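Side-chain contacts in maltose operon transcriptional repressor (Staphylococcus aureus subsp. aureus Mu50, PDB 3HCW), which probably represses transcription of the maltose operon, its C-terminal fragment having the periplasmic binding protein-like fold that LacI-type regulators use to sense small effectors: residues A[58-63]-A[84-89]; A[175-180]-A[212-217]; A[231-236]-A[240-245]. All blocks are in the same frame, centred on the assembly; numbering follows the deposited sequence. Where two conformers were deposited one is given.

Contact 1 (A[58-63]-A[84-89]); sequences DEVYKM and KQMLID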
ATOM      1  N   ASP A  58      18.295  17.587  -9.931  1.00 75.88           N
ATOM      2  CA  ASP A  58      19.674  17.127  -9.829  1.00 78.24           C
ATOM      3  C   ASP A  58      19.822  15.671 -10.251  1.00 72.14           C
ATOM      4  O   ASP A  58      20.656  15.356 -11.102  1.00 74.00           O
ATOM      5  CB  ASP A  58      20.217  17.337  -8.409  1.00 80.58           C
ATOM      6  CG  ASP A  58      20.547  18.792  -8.117  1.00 80.53           C
ATOM      7  OD1 ASP A  58      20.670  19.587  -9.075  1.00 69.42           O
ATOM      8  OD2 ASP A  58      20.684  19.140  -6.925  1.00 89.03           O
ATOM      9  N   GLU A  59      18.991  14.797  -9.684  1.00 64.84           N
ATOM     10  CA  GLU A  59      19.144  13.359  -9.889  1.00 57.70           C
ATOM     11  C   GLU A  59      18.703  12.852 -11.265  1.00 61.84           C
ATOM     12  O   GLU A  59      19.208  11.830 -11.734  1.00 66.02           O
ATOM     13  CB  GLU A  59      18.527  12.552  -8.737  1.00 55.68           C
ATOM     14  CG  GLU A  59      17.114  12.047  -8.913  1.00 53.63           C
ATOM     15  CD  GLU A  59      16.951  10.657  -8.327  1.00 60.22           C
ATOM     16  OE1 GLU A  59      16.125  10.466  -7.412  1.00 51.14           O
ATOM     17  OE2 GLU A  59      17.673   9.746  -8.773  1.00 69.62           O
ATOM     18  N   VAL A  60      17.786  13.566 -11.914  1.00 59.39           N
ATOM     19  CA  VAL A  60      17.418  13.240 -13.290  1.00 52.80           C
ATOM     20  C   VAL A  60      18.518  13.724 -14.233  1.00 57.96           C
ATOM     21  O   VAL A  60      18.870  13.019 -15.177  1.00 63.46           O
ATOM     22  CB  VAL A  60      16.025  13.795 -13.683  1.00 53.52           C
ATOM     23  CG1 VAL A  60      15.816  13.757 -15.205  1.00 45.56           C
ATOM     24  CG2 VAL A  60      14.921  13.008 -12.971  1.00 43.05           C
ATOM     25  N   TYR A  61      19.080  14.903 -13.954  1.00 59.12           N
ATOM     26  CA  TYR A  61      20.198  15.433 -14.747  1.00 61.41           C
ATOM     27  C   TYR A  61      21.433  14.531 -14.689  1.00 55.40           C
ATOM     28  O   TYR A  61      22.144  14.393 -15.686  1.00 57.87           O
ATOM     29  CB  TYR A  61      20.569  16.864 -14.340  1.00 60.85           C
ATOM     30  CG  TYR A  61      21.604  17.495 -15.245  1.00 59.81           C
ATOM     31  CD1 TYR A  61      21.262  17.948 -16.517  1.00 65.95           C
ATOM     32  CD2 TYR A  61      22.932  17.627 -14.832  1.00 63.56           C
ATOM     33  CE1 TYR A  61      22.210  18.522 -17.357  1.00 67.50           C
ATOM     34  CE2 TYR A  61      23.885  18.195 -15.663  1.00 61.20           C
ATOM     35  CZ  TYR A  61      23.519  18.645 -16.923  1.00 69.64           C
ATOM     36  OH  TYR A  61      24.461  19.213 -17.752  1.00 69.07           O
ATOM     37  N   LYS A  62      21.674  13.936 -13.520  1.00 56.21           N
ATOM     38  CA  LYS A  62      22.719  12.930 -13.347  1.00 59.54           C
ATOM     39  C   LYS A  62      22.481  11.754 -14.293  1.00 59.37           C
ATOM     40  O   LYS A  62      23.388  11.373 -15.029  1.00 59.17           O
ATOM     41  CB  LYS A  62      22.794  12.462 -11.890  1.00 58.22           C
ATOM     42  CG  LYS A  62      23.987  11.553 -11.572  1.00 55.68           C
ATOM     43  CD  LYS A  62      24.368  11.592 -10.084  1.00 55.87           C
ATOM     44  CE  LYS A  62      23.283  11.012  -9.176  1.00 77.40           C
ATOM     45  NZ  LYS A  62      23.171   9.527  -9.283  1.00 79.07           N
ATOM     46  N   MET A  63      21.254  11.224 -14.299  1.00 55.85           N
ATOM     47  CA  MET A  63      20.851  10.162 -15.239  1.00 53.75           C
ATOM     48  C   MET A  63      21.036  10.519 -16.726  1.00 50.36           C
ATOM     49  O   MET A  63      21.340   9.637 -17.533  1.00 55.69           O
ATOM     50  CB  MET A  63      19.414   9.707 -14.971  1.00 51.66           C
ATOM     51  CG  MET A  63      19.208   9.066 -13.604  1.00 53.66           C
ATOM     52  SD  MET A  63      17.487   9.040 -13.052  1.00 50.17           S
ATOM     53  CE  MET A  63      16.877   7.608 -13.931  1.00 55.87           C
ATOM     54  N   LYS A  84      10.431  18.178 -17.126  1.00 68.00           N
ATOM     55  CA  LYS A  84       9.932  17.930 -18.484  1.00 64.36           C
ATOM     56  C   LYS A  84      10.671  18.832 -19.480  1.00 63.02           C
ATOM     57  O   LYS A  84      10.973  18.404 -20.593  1.00 61.17           O
ATOM     58  CB  LYS A  84       8.415  18.149 -18.574  1.00 65.04           C
ATOM     59  CG  LYS A  84       7.780  17.757 -19.924  1.00 67.52           C
ATOM     60  CD  LYS A  84       6.251  17.735 -19.874  1.00 72.62           C
ATOM     61  CE  LYS A  84       5.647  19.136 -19.916  1.00 82.78           C
ATOM     62  NZ  LYS A  84       4.181  19.118 -19.650  1.00 90.73           N
ATOM     63  N   GLN A  85      10.961  20.070 -19.067  1.00 65.16           N
ATOM     64  CA  GLN A  85      11.796  20.993 -19.852  1.00 66.75           C
ATOM     65  C   GLN A  85      13.240  20.514 -20.019  1.00 66.18           C
ATOM     66  O   GLN A  85      13.843  20.715 -21.075  1.00 66.00           O
ATOM     67  CB  GLN A  85      11.789  22.403 -19.249  1.00 67.50           C
ATOM     68  CG  GLN A  85      10.875  23.385 -19.975  1.00 76.92           C
ATOM     69  CD  GLN A  85      11.184  23.503 -21.465  1.00 78.90           C
ATOM     70  OE1 GLN A  85      10.305  23.304 -22.309  1.00 75.31           O
ATOM     71  NE2 GLN A  85      12.435  23.821 -21.795  1.00 78.71           N
ATOM     72  N   MET A  86      13.775  19.883 -18.972  1.00 66.88           N
ATOM     73  CA  MET A  86      15.120  19.296 -18.983  1.00 59.63           C
ATOM     74  C   MET A  86      15.248  18.242 -20.087  1.00 60.38           C
ATOM     75  O   MET A  86      16.143  18.338 -20.926  1.00 60.70           O
ATOM     76  CB  MET A  86      15.449  18.707 -17.600  1.00 55.81           C
ATOM     77  CG  MET A  86      16.850  18.104 -17.427  1.00 36.28           C
ATOM     78  SD  MET A  86      17.079  17.572 -15.717  1.00 50.36           S
ATOM     79  CE  MET A  86      17.466  19.150 -14.969  1.00 65.46           C
ATOM     80  N   LEU A  87      14.327  17.276 -20.105  1.00 61.19           N
ATOM     81  CA  LEU A  87      14.310  16.214 -21.124  1.00 62.54           C
ATOM     82  C   LEU A  87      14.063  16.735 -22.537  1.00 61.79           C
ATOM     83  O   LEU A  87      14.465  16.100 -23.513  1.00 64.32           O
ATOM     84  CB  LEU A  87      13.259  15.154 -20.795  1.00 63.35           C
ATOM     85  CG  LEU A  87      13.141  14.575 -19.386  1.00 65.38           C
ATOM     86  CD1 LEU A  87      11.918  13.692 -19.312  1.00 64.89           C
ATOM     87  CD2 LEU A  87      14.383  13.810 -18.960  1.00 59.88           C
ATOM     88  N   ILE A  88      13.390  17.881 -22.639  1.00 67.66           N
ATOM     89  CA  ILE A  88      13.178  18.551 -23.923  1.00 68.76           C
ATOM     90  C   ILE A  88      14.460  19.253 -24.380  1.00 69.09           C
ATOM     91  O   ILE A  88      14.866  19.113 -25.542  1.00 64.68           O
ATOM     92  CB  ILE A  88      11.954  19.514 -23.871  1.00 71.75           C
ATOM     93  CG1 ILE A  88      10.654  18.697 -23.904  1.00 71.05           C
ATOM     94  CG2 ILE A  88      11.974  20.523 -25.032  1.00 70.45           C
ATOM     95  CD1 ILE A  88       9.425  19.435 -23.412  1.00 63.81           C
ATOM     96  N   ASP A  89      15.098  19.977 -23.457  1.00 74.20           N
ATOM     97  CA  ASP A  89      16.379  20.655 -23.716  1.00 79.93           C
ATOM     98  C   ASP A  89      17.490  19.681 -24.116  1.00 82.19           C
ATOM     99  O   ASP A  89      18.246  19.940 -25.056  1.00 83.93           O
ATOM    100  CB  ASP A  89      16.832  21.455 -22.486  1.00 77.34           C
ATOM    101  CG  ASP A  89      16.015  22.720 -22.267  1.00 85.05           C
ATOM    102  OD1 ASP A  89      15.719  23.039 -21.093  1.00 81.52           O
ATOM    103  OD2 ASP A  89      15.671  23.397 -23.264  1.00 81.62           O
TER
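M86 lays its thioether over the start of the Y61 side chain, and the sulfur does most of the touching. SD is 3.8 Å from Y61 CB and equally close to the backbone nitrogen of that residue. The side chain runs straight out from helix 82-89, with CG anti to the backbone N (chi1 -178°), and bends only at its last torsion, which brings CE to 3.9 Å from Y61 CB as well. The tyrosine ring meets that methyl obliquely. V60, one residue back on helix 53-65, offers a single branch: CG1 lies 4.0 Å from L87 CD2 and 4.1 Å from M86 SD, and the valine and leucine side chains cross at about a right angle. The two segments run nearly parallel, inclined by 21° with axes 10.7 Å apart, as befits neighbouring helices covering one face of a parallel sheet in a Rossmann-like subdomain. On the sheet side L87 reaches F72 and L74 of strand 71-74, while M86 also touches M57. At this axis spacing the long, unbranched methionine spans the gap, and a contact of van der Waals touches, most of them to a polarisable sulfur, implies cohesion by dispersion and partial burial, with little directional demand.

Contact 2 (A[175-180]-A[212-217]); sequences VILNYM and YELNIE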
ATOM      1  N   VAL A 175      -5.037  19.384  10.607  1.00 49.32           N
ATOM      2  CA  VAL A 175      -5.592  20.255   9.568  1.00 43.02           C
ATOM      3  C   VAL A 175      -6.934  19.742   9.043  1.00 40.06           C
ATOM      4  O   VAL A 175      -7.884  20.524   8.945  1.00 41.41           O
ATOM      5  CB  VAL A 175      -4.583  20.508   8.418  1.00 43.97           C
ATOM      6  CG1 VAL A 175      -5.136  21.518   7.429  1.00 41.13           C
ATOM      7  CG2 VAL A 175      -3.277  21.036   8.977  1.00 47.22           C
ATOM      8  N   ILE A 176      -7.008  18.443   8.732  1.00 33.14           N
ATOM      9  CA  ILE A 176      -8.256  17.796   8.301  1.00 39.19           C
ATOM     10  C   ILE A 176      -9.324  17.940   9.386  1.00 34.41           C
ATOM     11  O   ILE A 176     -10.455  18.348   9.095  1.00 39.87           O
ATOM     12  CB  ILE A 176      -8.093  16.267   7.998  1.00 40.05           C
ATOM     13  CG1 ILE A 176      -6.910  15.965   7.056  1.00 47.43           C
ATOM     14  CG2 ILE A 176      -9.414  15.670   7.489  1.00 40.47           C
ATOM     15  CD1 ILE A 176      -7.165  16.151   5.597  1.00 59.05           C
ATOM     16  N   LEU A 177      -8.944  17.616  10.627  1.00 37.44           N
ATOM     17  CA  LEU A 177      -9.819  17.734  11.797  1.00 42.26           C
ATOM     18  C   LEU A 177     -10.465  19.105  11.912  1.00 40.45           C
ATOM     19  O   LEU A 177     -11.668  19.192  12.153  1.00 45.62           O
ATOM     20  CB  LEU A 177      -9.079  17.382  13.105  1.00 42.63           C
ATOM     21  CG  LEU A 177      -9.807  17.511  14.460  1.00 48.12           C
ATOM     22  CD1 LEU A 177     -11.121  16.695  14.542  1.00 26.31           C
ATOM     23  CD2 LEU A 177      -8.877  17.143  15.622  1.00 39.86           C
ATOM     24  N   ASN A 178      -9.679  20.163  11.714  1.00 39.88           N
ATOM     25  CA  ASN A 178     -10.199  21.526  11.799  1.00 38.90           C
ATOM     26  C   ASN A 178     -11.251  21.809  10.727  1.00 39.41           C
ATOM     27  O   ASN A 178     -12.287  22.411  11.015  1.00 40.57           O
ATOM     28  CB  ASN A 178      -9.062  22.549  11.722  1.00 50.94           C
ATOM     29  CG  ASN A 178      -9.569  23.974  11.635  1.00 60.08           C
ATOM     30  OD1 ASN A 178     -10.076  24.524  12.615  1.00 81.17           O
ATOM     31  ND2 ASN A 178      -9.451  24.577  10.457  1.00 60.09           N
ATOM     32  N   TYR A 179     -10.979  21.361   9.500  1.00 37.50           N
ATOM     33  CA  TYR A 179     -11.929  21.499   8.399  1.00 36.63           C
ATOM     34  C   TYR A 179     -13.233  20.731   8.642  1.00 37.50           C
ATOM     35  O   TYR A 179     -14.303  21.246   8.345  1.00 35.83           O
ATOM     36  CB  TYR A 179     -11.306  21.070   7.064  1.00 39.21           C
ATOM     37  CG  TYR A 179     -10.329  22.058   6.477  1.00 44.89           C
ATOM     38  CD1 TYR A 179     -10.697  23.386   6.241  1.00 55.52           C
ATOM     39  CD2 TYR A 179      -9.040  21.666   6.140  1.00 42.33           C
ATOM     40  CE1 TYR A 179      -9.792  24.297   5.703  1.00 48.55           C
ATOM     41  CE2 TYR A 179      -8.132  22.567   5.592  1.00 38.27           C
ATOM     42  CZ  TYR A 179      -8.511  23.877   5.381  1.00 51.56           C
ATOM     43  OH  TYR A 179      -7.605  24.763   4.841  1.00 57.72           O
ATOM     44  N   MET A 180     -13.144  19.514   9.178  1.00 30.38           N
ATOM     45  CA  MET A 180     -14.349  18.727   9.437  1.00 37.01           C
ATOM     46  C   MET A 180     -15.094  19.196  10.682  1.00 35.94           C
ATOM     47  O   MET A 180     -16.309  19.066  10.738  1.00 34.63           O
ATOM     48  CB  MET A 180     -14.065  17.210   9.496  1.00 41.54           C
ATOM     49  CG  MET A 180     -13.599  16.544   8.178  1.00 29.45           C
ATOM     50  SD  MET A 180     -14.735  16.690   6.780  1.00 27.31           S
ATOM     51  CE  MET A 180     -13.993  18.039   5.854  1.00 36.75           C
ATOM     52  N   TYR A 212     -14.550   9.284  11.616  1.00 30.21           N
ATOM     53  CA  TYR A 212     -14.741   8.318  12.700  1.00 37.76           C
ATOM     54  C   TYR A 212     -14.605   9.010  14.053  1.00 39.44           C
ATOM     55  O   TYR A 212     -15.456   8.833  14.944  1.00 32.76           O
ATOM     56  CB  TYR A 212     -13.731   7.168  12.588  1.00 30.15           C
ATOM     57  CG  TYR A 212     -14.043   5.982  13.475  1.00 37.81           C
ATOM     58  CD1 TYR A 212     -14.822   4.924  13.005  1.00 38.04           C
ATOM     59  CD2 TYR A 212     -13.557   5.909  14.788  1.00 30.76           C
ATOM     60  CE1 TYR A 212     -15.115   3.823  13.813  1.00 33.34           C
ATOM     61  CE2 TYR A 212     -13.861   4.817  15.608  1.00 39.33           C
ATOM     62  CZ  TYR A 212     -14.630   3.773  15.107  1.00 33.61           C
ATOM     63  OH  TYR A 212     -14.921   2.682  15.903  1.00 34.28           O
ATOM     64  N   GLU A 213     -13.559   9.831  14.180  1.00 35.03           N
ATOM     65  CA  GLU A 213     -13.264  10.546  15.421  1.00 41.14           C
ATOM     66  C   GLU A 213     -14.407  11.475  15.850  1.00 30.88           C
ATOM     67  O   GLU A 213     -14.658  11.638  17.034  1.00 35.75           O
ATOM     68  CB  GLU A 213     -11.930  11.299  15.312  1.00 37.58           C
ATOM     69  CG  GLU A 213     -11.443  11.935  16.619  1.00 59.15           C
ATOM     70  CD  GLU A 213      -9.960  12.301  16.617  1.00 70.55           C
ATOM     71  OE1 GLU A 213      -9.344  12.268  17.703  1.00 93.12           O
ATOM     72  OE2 GLU A 213      -9.410  12.628  15.542  1.00 92.25           O
ATOM     73  N   LEU A 214     -15.112  12.043  14.877  1.00 27.86           N
ATOM     74  CA  LEU A 214     -16.183  12.993  15.123  1.00 26.96           C
ATOM     75  C   LEU A 214     -17.556  12.350  15.157  1.00 29.67           C
ATOM     76  O   LEU A 214     -18.560  13.052  15.306  1.00 37.02           O
ATOM     77  CB  LEU A 214     -16.163  14.087  14.053  1.00 31.60           C
ATOM     78  CG  LEU A 214     -14.949  15.026  14.049  1.00 41.55           C
ATOM     79  CD1 LEU A 214     -15.080  16.007  12.908  1.00 31.96           C
ATOM     80  CD2 LEU A 214     -14.830  15.766  15.372  1.00 49.98           C
ATOM     81  N   ASN A 215     -17.579  11.021  15.034  1.00 33.07           N
ATOM     82  CA  ASN A 215     -18.800  10.217  14.987  1.00 38.09           C
ATOM     83  C   ASN A 215     -19.758  10.613  13.868  1.00 36.50           C
ATOM     84  O   ASN A 215     -20.972  10.554  14.030  1.00 42.19           O
ATOM     85  CB  ASN A 215     -19.508  10.189  16.350  1.00 35.93           C
ATOM     86  CG  ASN A 215     -20.425   8.980  16.513  1.00 53.70           C
ATOM     87  OD1 ASN A 215     -21.515   9.092  17.078  1.00 66.73           O
ATOM     88  ND2 ASN A 215     -19.991   7.823  16.010  1.00 39.37           N
ATOM     89  N   ILE A 216     -19.191  11.011  12.733  1.00 39.92           N
ATOM     90  CA  ILE A 216     -19.957  11.326  11.530  1.00 37.49           C
ATOM     91  C   ILE A 216     -20.052  10.041  10.693  1.00 36.34           C
ATOM     92  O   ILE A 216     -19.096   9.661  10.008  1.00 32.61           O
ATOM     93  CB  ILE A 216     -19.293  12.465  10.737  1.00 33.21           C
ATOM     94  CG1 ILE A 216     -19.136  13.705  11.621  1.00 29.45           C
ATOM     95  CG2 ILE A 216     -20.103  12.789   9.496  1.00 33.45           C
ATOM     96  CD1 ILE A 216     -18.268  14.789  11.023  1.00 39.92           C
ATOM     97  N   GLU A 217     -21.198   9.364  10.787  1.00 37.80           N
ATOM     98  CA  GLU A 217     -21.330   8.000  10.265  1.00 29.73           C
ATOM     99  C   GLU A 217     -21.761   7.901   8.808  1.00 26.12           C
ATOM    100  O   GLU A 217     -22.547   8.697   8.315  1.00 28.04           O
ATOM    101  CB  GLU A 217     -22.181   7.112  11.186  1.00 40.50           C
ATOM    102  CG  GLU A 217     -23.603   7.560  11.451  1.00 57.32           C
ATOM    103  CD  GLU A 217     -24.072   7.226  12.871  1.00 69.13           C
ATOM    104  OE1 GLU A 217     -23.879   6.070  13.316  1.00 59.89           O
ATOM    105  OE2 GLU A 217     -24.633   8.126  13.539  1.00 69.88           O
TER
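L214 divides its two methyl groups between neighbouring turns of helix 173-187, and these two touches form the packed part of the contact. CD1 lies 3.8 Å from M180 CB and 3.9 Å from the carbonyl carbon M180 C, so the leucine rests on the root of the buried methionine and on the helix backbone. M180 then bends at chi2 and chi3 and its end leads away from L214; the side chain also touches V210 and L211 of helix 201-213. Nearer the surface CD2 meets L177 CD1 at 3.9 Å, two partly exposed leucines crossing obliquely. L177 gets there because CG stands anti to its backbone N (chi1 177°), carrying the branch closer than its CB alone would suggest. The loose, solvent side belongs to E213, which stays exposed and forms a salt bridge with R173, at the beginning of the opposing helix. L214 itself sits where helix 201-213 ends: N215, with positive phi (57°), closes it in a Schellman motif, and the chain then turns so that I216 points back toward helix 173-187, against H184 and L187. The pairing thus joins two helices of the C-terminal subdomain of the periplasmic binding protein-like fold. Its chemistry implies a division of labour, with methyl packing holding the partly buried side and the charged pair of E213 and R173 lying toward solvent.

Contact 3 (A[231-236]-A[240-245]); sequences YLTEIA and QTCIDI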
ATOM      1  N   TYR A 231      -7.466  -2.493  -3.012  1.00 37.33           N
ATOM      2  CA  TYR A 231      -7.852  -3.286  -1.862  1.00 41.76           C
ATOM      3  C   TYR A 231      -8.167  -2.412  -0.650  1.00 37.80           C
ATOM      4  O   TYR A 231      -8.996  -2.783   0.175  1.00 42.29           O
ATOM      5  CB  TYR A 231      -6.754  -4.317  -1.537  1.00 42.60           C
ATOM      6  CG  TYR A 231      -7.160  -5.357  -0.516  1.00 44.65           C
ATOM      7  CD1 TYR A 231      -8.229  -6.233  -0.757  1.00 53.31           C
ATOM      8  CD2 TYR A 231      -6.476  -5.473   0.689  1.00 48.38           C
ATOM      9  CE1 TYR A 231      -8.607  -7.192   0.189  1.00 39.36           C
ATOM     10  CE2 TYR A 231      -6.839  -6.429   1.639  1.00 39.14           C
ATOM     11  CZ  TYR A 231      -7.902  -7.280   1.390  1.00 46.71           C
ATOM     12  OH  TYR A 231      -8.248  -8.211   2.347  1.00 40.91           O
ATOM     13  N   LEU A 232      -7.546  -1.234  -0.584  1.00 38.00           N
ATOM     14  CA  LEU A 232      -7.671  -0.337   0.572  1.00 35.39           C
ATOM     15  C   LEU A 232      -9.006   0.382   0.690  1.00 37.43           C
ATOM     16  O   LEU A 232      -9.475   0.618   1.797  1.00 45.88           O
ATOM     17  CB  LEU A 232      -6.522   0.673   0.596  1.00 46.97           C
ATOM     18  CG  LEU A 232      -5.128   0.072   0.810  1.00 50.50           C
ATOM     19  CD1 LEU A 232      -4.062   1.146   0.687  1.00 56.42           C
ATOM     20  CD2 LEU A 232      -5.030  -0.648   2.160  1.00 50.15           C
ATOM     21  N   THR A 233      -9.606   0.744  -0.441  1.00 33.60           N
ATOM     22  CA  THR A 233     -10.943   1.324  -0.436  1.00 30.07           C
ATOM     23  C   THR A 233     -11.997   0.233  -0.248  1.00 26.26           C
ATOM     24  O   THR A 233     -13.024   0.470   0.372  1.00 35.27           O
ATOM     25  CB  THR A 233     -11.239   2.109  -1.718  1.00 32.88           C
ATOM     26  OG1 THR A 233     -10.771   1.372  -2.851  1.00 36.83           O
ATOM     27  CG2 THR A 233     -10.554   3.464  -1.693  1.00 47.18           C
ATOM     28  N   GLU A 234     -11.722  -0.956  -0.789  1.00 29.07           N
ATOM     29  CA  GLU A 234     -12.549  -2.139  -0.584  1.00 35.31           C
ATOM     30  C   GLU A 234     -12.720  -2.512   0.896  1.00 34.74           C
ATOM     31  O   GLU A 234     -13.801  -2.901   1.318  1.00 32.89           O
ATOM     32  CB  GLU A 234     -11.953  -3.327  -1.346  1.00 33.01           C
ATOM     33  CG  GLU A 234     -12.872  -4.547  -1.395  1.00 43.13           C
ATOM     34  CD  GLU A 234     -12.324  -5.697  -2.233  1.00 50.73           C
ATOM     35  OE1 GLU A 234     -12.672  -6.852  -1.917  1.00 59.66           O
ATOM     36  OE2 GLU A 234     -11.562  -5.454  -3.199  1.00 61.56           O
ATOM     37  N   ILE A 235     -11.653  -2.395   1.682  1.00 37.80           N
ATOM     38  CA  ILE A 235     -11.726  -2.762   3.100  1.00 36.64           C
ATOM     39  C   ILE A 235     -11.570  -1.555   4.035  1.00 33.60           C
ATOM     40  O   ILE A 235     -11.195  -1.705   5.199  1.00 36.19           O
ATOM     41  CB  ILE A 235     -10.767  -3.938   3.476  1.00 42.80           C
ATOM     42  CG1 ILE A 235      -9.297  -3.553   3.253  1.00 30.93           C
ATOM     43  CG2 ILE A 235     -11.138  -5.213   2.680  1.00 34.91           C
ATOM     44  CD1 ILE A 235      -8.312  -4.410   4.023  1.00 33.39           C
ATOM     45  N   ALA A 236     -11.896  -0.367   3.521  1.00 30.78           N
ATOM     46  CA  ALA A 236     -12.008   0.842   4.345  1.00 36.56           C
ATOM     47  C   ALA A 236     -13.225   0.732   5.261  1.00 36.13           C
ATOM     48  O   ALA A 236     -14.029  -0.182   5.116  1.00 40.10           O
ATOM     49  CB  ALA A 236     -12.118   2.082   3.467  1.00 30.74           C
ATOM     50  N   GLN A 240     -15.616   1.642   0.318  1.00 29.97           N
ATOM     51  CA  GLN A 240     -15.809   2.891  -0.411  1.00 33.36           C
ATOM     52  C   GLN A 240     -16.144   2.729  -1.881  1.00 25.11           C
ATOM     53  O   GLN A 240     -15.516   1.937  -2.609  1.00 23.46           O
ATOM     54  CB  GLN A 240     -14.595   3.804  -0.242  1.00 24.49           C
ATOM     55  CG  GLN A 240     -14.364   4.235   1.213  1.00 22.79           C
ATOM     56  CD  GLN A 240     -15.387   5.234   1.675  1.00 30.26           C
ATOM     57  OE1 GLN A 240     -15.705   6.173   0.953  1.00 31.34           O
ATOM     58  NE2 GLN A 240     -15.912   5.046   2.882  1.00 32.63           N
ATOM     59  N   THR A 241     -17.149   3.495  -2.294  1.00 33.15           N
ATOM     60  CA  THR A 241     -17.465   3.699  -3.691  1.00 29.27           C
ATOM     61  C   THR A 241     -16.322   4.497  -4.301  1.00 34.44           C
ATOM     62  O   THR A 241     -15.862   5.503  -3.728  1.00 26.12           O
ATOM     63  CB  THR A 241     -18.798   4.415  -3.827  1.00 22.48           C
ATOM     64  OG1 THR A 241     -19.843   3.536  -3.384  1.00 34.72           O
ATOM     65  CG2 THR A 241     -19.070   4.832  -5.249  1.00 25.99           C
ATOM     66  N   CYS A 242     -15.847   4.015  -5.446  1.00 27.86           N
ATOM     67  CA  CYS A 242     -14.721   4.654  -6.105  0.60 41.13           C
ATOM     68  C   CYS A 242     -14.603   4.343  -7.576  1.00 36.58           C
ATOM     69  O   CYS A 242     -15.221   3.410  -8.106  1.00 33.22           O
ATOM     70  CB  CYS A 242     -13.389   4.364  -5.393  0.60 48.56           C
ATOM     71  SG  CYS A 242     -13.226   2.721  -4.760  0.60 65.22           S
ATOM     72  N   ILE A 243     -13.841   5.204  -8.235  1.00 30.36           N
ATOM     73  CA  ILE A 243     -13.532   5.071  -9.632  1.00 35.59           C
ATOM     74  C   ILE A 243     -12.227   4.293  -9.754  1.00 37.60           C
ATOM     75  O   ILE A 243     -11.182   4.730  -9.254  1.00 28.22           O
ATOM     76  CB  ILE A 243     -13.363   6.458 -10.298  1.00 41.21           C
ATOM     77  CG1 ILE A 243     -14.644   7.297 -10.174  1.00 28.25           C
ATOM     78  CG2 ILE A 243     -12.954   6.295 -11.751  1.00 43.88           C
ATOM     79  CD1 ILE A 243     -15.847   6.771 -11.000  1.00 28.90           C
ATOM     80  N   ASP A 244     -12.299   3.137 -10.412  1.00 33.78           N
ATOM     81  CA  ASP A 244     -11.116   2.351 -10.744  1.00 32.66           C
ATOM     82  C   ASP A 244     -10.405   2.979 -11.963  1.00 26.43           C
ATOM     83  O   ASP A 244     -10.962   3.034 -13.043  1.00 25.26           O
ATOM     84  CB  ASP A 244     -11.554   0.910 -11.032  1.00 29.06           C
ATOM     85  CG  ASP A 244     -10.393  -0.018 -11.329  1.00 43.89           C
ATOM     86  OD1 ASP A 244      -9.216   0.398 -11.211  1.00 37.98           O
ATOM     87  OD2 ASP A 244     -10.670  -1.188 -11.671  1.00 47.70           O
ATOM     88  N   ILE A 245      -9.174   3.443 -11.793  1.00 28.82           N
ATOM     89  CA  ILE A 245      -8.507   4.182 -12.874  1.00 27.98           C
ATOM     90  C   ILE A 245      -7.439   3.351 -13.592  1.00 39.69           C
ATOM     91  O   ILE A 245      -6.604   3.891 -14.331  1.00 28.32           O
ATOM     92  CB  ILE A 245      -7.964   5.555 -12.399  1.00 26.47           C
ATOM     93  CG1 ILE A 245      -6.822   5.387 -11.393  1.00 36.50           C
ATOM     94  CG2 ILE A 245      -9.085   6.397 -11.815  1.00 30.55           C
ATOM     95  CD1 ILE A 245      -6.129   6.684 -11.031  1.00 33.92           C
TER
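T233 and Q240 bury the most surface here, and they meet through backbone and side chain together. The amide Q240 N donates to T233 O at 2.8 Å in a nearly straight bond (164° at the hydrogen), with the donor tilted 33° from the carbonyl plane. Beside this bond the CB atoms of T233 and Q240 approach to 4.0 Å. The Q240 chain bends at chi2, and its CG touches A236 CB at 3.8 Å, so the alanine just beyond the helix packs on the glutamine's aliphatic portion. The polar end goes to other partners: OE1 accepts from H204 and pairs with T224 OG1, and NE2 bonds to P238 O, which together should fix the rotation of the buried amide. The two segments belong to the beta-alpha-beta unit formed by strand 222-227, the short helix 231-234 and strand 241-244, and the bond from Q240 ties the tight return from helix to strand in a Rossmann-like subdomain. Two residues on, in strand 241-244, C242 is modelled in two conformers; in one of them its SG comes 3.4 Å from T233 OG1, an approach that is therefore doubtful in detail. The threonine hydroxyl sits between the backbone N and the carbonyl carbon (chi1 43°), where it is hydrogen-bonded to D229 in the preceding loop. A236 O, meanwhile, bonds to S209 of the second subunit.

In the fold
The three contacts follow one another along the chain without interlocking. Contact 1 lies across the chain's centre from the other two, its centre 42 Å from that of contact 2 and 35 Å from that of contact 3. Contacts 2 and 3 share the periplasmic binding protein-like range; their centres are 20 Å apart and their nearest atoms about 9 Å. Helix 201-213 connects them: L214, just past its end, belongs to contact 2, while L205 and L208 pack on A236 of contact 3. Both also reach the second subunit, whereas contact 1 touches no other chain of the assembly. By analogy with relatives, an effector would probably bind in the cleft between the subdomains, contact 1 belonging to one and contacts 2 and 3 to the other.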